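Local coordinates for complement component 1, q subcomponent, A chain (Danio rerio, PDB 5HBA), which forms the A chain of complement C1q, whose globular heads probably recognise antibody complexes and other ligands to start the classical complement pathway, at the interface of chains A and B. Numbering follows the deposited sequence. Chains: chain A/B, Uncharacterized protein.

Strand 87-98 of chain A runs through both contacts, supplying A:Val90 to A:Gly93 to contact 2 and A:Ala94 to A:Thr97 to contact 1; contact 2 adds strands 48-59 and 75-80 of chain A. The centres of their C-alpha atoms are about 14 Å apart. Chain B brings strands 5-10, 29-30 and 123-130 to contact 1, and 48-59 and 87-98 to contact 2. Strand 87-98 therefore appears on both sides, sharing position 91 but otherwise using residues 90 and 92 to 97 in chain A and 89 in chain B, as fits an association that is not an exact two-fold, within a deposited assembly of three copies.

Contact 1: the interface of chains A and B. Residues chain A 94-97; chain B 6-7, 29, 127.
A:Val95 of strand 87-98 meets B:Ser29, B:Ser7 and B:Asn127, which come from three separate strands of chain B. A hydrogen bond crosses from B:Ser29 OG to the backbone carbonyl A:Val95 O at 3.0 Å. The hydroxyl stands 44° above the carbonyl plane, so the approach is over the peptide rather than on a lone pair. B:Ser29 OG points away from its own carbonyl carbon (chi1 -65°), a setting from which it reaches A:Val95 O.

Within chain B, B:Ser7 OG donates to the amide oxygen B:Asn127 OD1 at 2.8 Å, almost in line with the amide C=O bond (167°). This bond ties strand 5-10 to strand 123-130 and steadies the amide beside chain A.

Van der Waals contacts surround the crossing bond. A:Val95 CB lies 3.8 Å from B:Ser7 CB, while A:Val95 CG2 rests 3.6 Å from the carbonyl oxygen B:Phe6 O. The side chains of A:Val95 and B:Asn127 run past each other in opposite directions, and the amide carbon B:Asn127 CG comes to 3.8 Å of A:Ala94 CA. With an alanine at B:Asn127, B:Ser7 OG would probably lose its acceptor and be freer to turn, and a gap would be likely to open beside A:Ala94.

In this assembly the patch, with 120 Å² of surface hidden, holds the A:Val95 stretch of strand 87-98 to chain B, and so probably contributes to keeping neighbouring C1q globular domains together.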
# COMPACT_ATOMS: atom_id res chain seq x y z
N ALA A 94 -6.07 -0.95 -5.43
CA ALA A 94 -6.15 -0.67 -6.86
C ALA A 94 -6.65 0.74 -7.13
O ALA A 94 -7.25 1.37 -6.27
CB ALA A 94 -7.07 -1.69 -7.55
N VAL A 95 -6.37 1.23 -8.34
CA VAL A 95 -7.02 2.44 -8.84
C VAL A 95 -8.24 2.03 -9.67
O VAL A 95 -8.13 1.31 -10.67
CB VAL A 95 -6.06 3.30 -9.69
CG1 VAL A 95 -6.84 4.33 -10.48
CG2 VAL A 95 -5.06 3.99 -8.80
N LEU A 96 -9.42 2.46 -9.23
CA LEU A 96 -10.67 2.04 -9.85
C LEU A 96 -11.51 3.22 -10.34
O LEU A 96 -11.55 4.27 -9.70
CB LEU A 96 -11.51 1.24 -8.84
CG LEU A 96 -10.86 0.00 -8.20
CD1 LEU A 96 -11.82 -0.62 -7.18
CD2 LEU A 96 -10.49 -1.00 -9.27
N THR A 97 -12.20 3.02 -11.46
CA THR A 97 -13.17 3.99 -11.97
C THR A 97 -14.54 3.58 -11.48
O THR A 97 -14.98 2.45 -11.72
CB THR A 97 -13.20 3.98 -13.52
OG1 THR A 97 -11.87 4.14 -14.02
CG2 THR A 97 -14.07 5.11 -14.04
N PHE B 6 -3.47 5.10 -13.17
CA PHE B 6 -3.54 3.77 -13.78
C PHE B 6 -3.56 2.64 -12.76
O PHE B 6 -3.12 2.79 -11.61
CB PHE B 6 -2.39 3.54 -14.78
CG PHE B 6 -1.05 3.34 -14.13
CD1 PHE B 6 -0.66 2.09 -13.66
CD2 PHE B 6 -0.16 4.40 -14.00
CE1 PHE B 6 0.58 1.90 -13.06
CE2 PHE B 6 1.08 4.22 -13.40
CZ PHE B 6 1.45 2.97 -12.93
N SER B 7 -4.06 1.50 -13.21
CA SER B 7 -4.02 0.27 -12.45
C SER B 7 -3.93 -0.83 -13.49
O SER B 7 -4.81 -0.96 -14.34
CB SER B 7 -5.30 0.14 -11.61
OG SER B 7 -5.30 -1.06 -10.87
N SER B 29 -7.42 0.41 -15.21
CA SER B 29 -7.59 1.86 -15.36
C SER B 29 -6.34 2.47 -16.00
O SER B 29 -5.22 2.03 -15.72
CB SER B 29 -7.83 2.51 -13.99
OG SER B 29 -9.05 2.08 -13.41
N ASN B 127 -0.08 0.23 -9.60
CA ASN B 127 -0.94 1.42 -9.57
C ASN B 127 -0.10 2.68 -9.55
O ASN B 127 1.00 2.71 -8.97
CB ASN B 127 -1.78 1.42 -8.29
CG ASN B 127 -2.61 0.15 -8.11
OD1 ASN B 127 -3.28 -0.30 -9.05
ND2 ASN B 127 -2.60 -0.40 -6.91

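Contact 2: the interface of chains A and B. Residues chain A 53, 78, 90-93; chain B 55, 89, 91.
Strand packs against strand here, in an interface between two C1q domains, the jelly-roll beta-sandwich heads that typically associate as trimers; the patch joins neighbouring copies in the deposited three-copy assembly. C1q heads classically combine A, B and C chains, so this same-chain association may not be the natural one.

B:His55 contributes 51 Å² of hidden surface, more than any other residue of the patch. Its imidazole lies flat against the backbone of chain A: A:Gly92 CA sits over one face, 3.6 Å from the ring centroid, in a CH-pi contact. A:Gly92 CA also lies over the face of the A:Phe78 ring, 3.5 Å above its plane. Seen from this CA the two ring centres lie in directions about 109° apart, so the glycine fills the angle between phenyl and imidazole; the lack of a side chain there is consistent with both rings reaching its CA.

The rotation of the imidazole is set from within chain B. B:His55 ND1 and B:Ser91 OG share a hydrogen bond of 2.8 Å, 157° at H and in the ring plane, so the hydroxyl meets the ring at its edge while A:Gly92 covers a face. With CG turned away from the carbonyl carbon of B:His55 and the ring swung by chi2 -84°, that face is presented to strand 87-98 of chain A. The methylene B:His55 CB approaches A:Phe78 CE1 (3.7 Å) obliquely, from above the rim of the ring, on the same side as A:Gly92 CA.

At the other end, A:Val90 and B:Val89 cross at about a right angle, A:Val90 CG1 touching B:Val89 CG2 at 3.9 Å. The other methyl, B:Val89 CG1, packs on the backbone carbonyl A:Ser91 O, 3.3 Å away. Water 1 bridges the chains: it bonds the backbone A:Ser91 N at 3.2 Å and the carbonyl B:Val89 O at 2.7 Å. It also bonds B:Ser91 OG, linking the hydroxyl that orients B:His55 to the backbone of chain A.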
# COMPACT_ATOMS: atom_id res chain seq x y z
N VAL A 53 -6.88 0.97 -0.80
CA VAL A 53 -5.80 0.13 -0.28
C VAL A 53 -6.20 -0.40 1.09
O VAL A 53 -6.88 0.29 1.86
CB VAL A 53 -4.45 0.90 -0.22
CG1 VAL A 53 -4.46 1.96 0.87
CG2 VAL A 53 -3.27 -0.06 -0.00
N PHE A 78 -5.54 -11.16 -2.83
CA PHE A 78 -4.24 -10.96 -2.21
C PHE A 78 -4.13 -11.97 -1.08
O PHE A 78 -4.91 -11.90 -0.13
CB PHE A 78 -4.13 -9.53 -1.67
CG PHE A 78 -4.32 -8.48 -2.73
CD1 PHE A 78 -3.25 -8.06 -3.53
CD2 PHE A 78 -5.57 -7.93 -2.96
CE1 PHE A 78 -3.43 -7.10 -4.53
CE2 PHE A 78 -5.76 -6.97 -3.96
CZ PHE A 78 -4.70 -6.56 -4.74
N VAL A 90 -1.11 -8.62 5.15
CA VAL A 90 -1.32 -8.63 3.71
C VAL A 90 -1.85 -7.26 3.30
O VAL A 90 -2.76 -6.73 3.92
CB VAL A 90 -2.38 -9.65 3.27
CG1 VAL A 90 -2.41 -9.77 1.75
CG2 VAL A 90 -2.12 -11.00 3.88
N SER A 91 -1.27 -6.70 2.24
CA SER A 91 -1.76 -5.44 1.70
C SER A 91 -2.12 -5.60 0.24
O SER A 91 -1.51 -6.41 -0.49
CB SER A 91 -0.69 -4.36 1.86
OG SER A 91 -0.36 -4.17 3.21
N GLY A 92 -3.11 -4.83 -0.20
CA GLY A 92 -3.56 -4.90 -1.58
C GLY A 92 -4.36 -3.65 -1.87
O GLY A 92 -4.70 -2.89 -0.95
N GLY A 93 -4.68 -3.42 -3.14
CA GLY A 93 -5.43 -2.24 -3.50
C GLY A 93 -5.33 -1.97 -4.98
O GLY A 93 -4.61 -2.67 -5.71
N HIS B 55 1.46 -4.36 -5.60
CA HIS B 55 1.25 -5.48 -4.69
C HIS B 55 1.42 -6.73 -5.53
O HIS B 55 0.77 -6.88 -6.56
CB HIS B 55 -0.16 -5.42 -4.11
CG HIS B 55 -0.55 -4.07 -3.60
ND1 HIS B 55 -0.23 -3.61 -2.35
CD2 HIS B 55 -1.27 -3.07 -4.18
CE1 HIS B 55 -0.71 -2.40 -2.17
NE2 HIS B 55 -1.36 -2.05 -3.27
N VAL B 89 2.28 -11.83 -0.33
CA VAL B 89 2.14 -10.58 -1.09
C VAL B 89 3.17 -9.55 -0.63
O VAL B 89 3.13 -9.11 0.52
CB VAL B 89 0.73 -9.96 -0.91
CG1 VAL B 89 0.62 -8.64 -1.70
CG2 VAL B 89 -0.37 -10.95 -1.35
N SER B 91 4.58 -5.68 -1.08
CA SER B 91 4.10 -4.40 -1.55
C SER B 91 5.23 -3.38 -1.46
O SER B 91 6.13 -3.51 -0.63
CB SER B 91 2.90 -3.93 -0.72
OG SER B 91 1.80 -4.82 -0.86
O HOH W 1 1.69 -6.95 1.18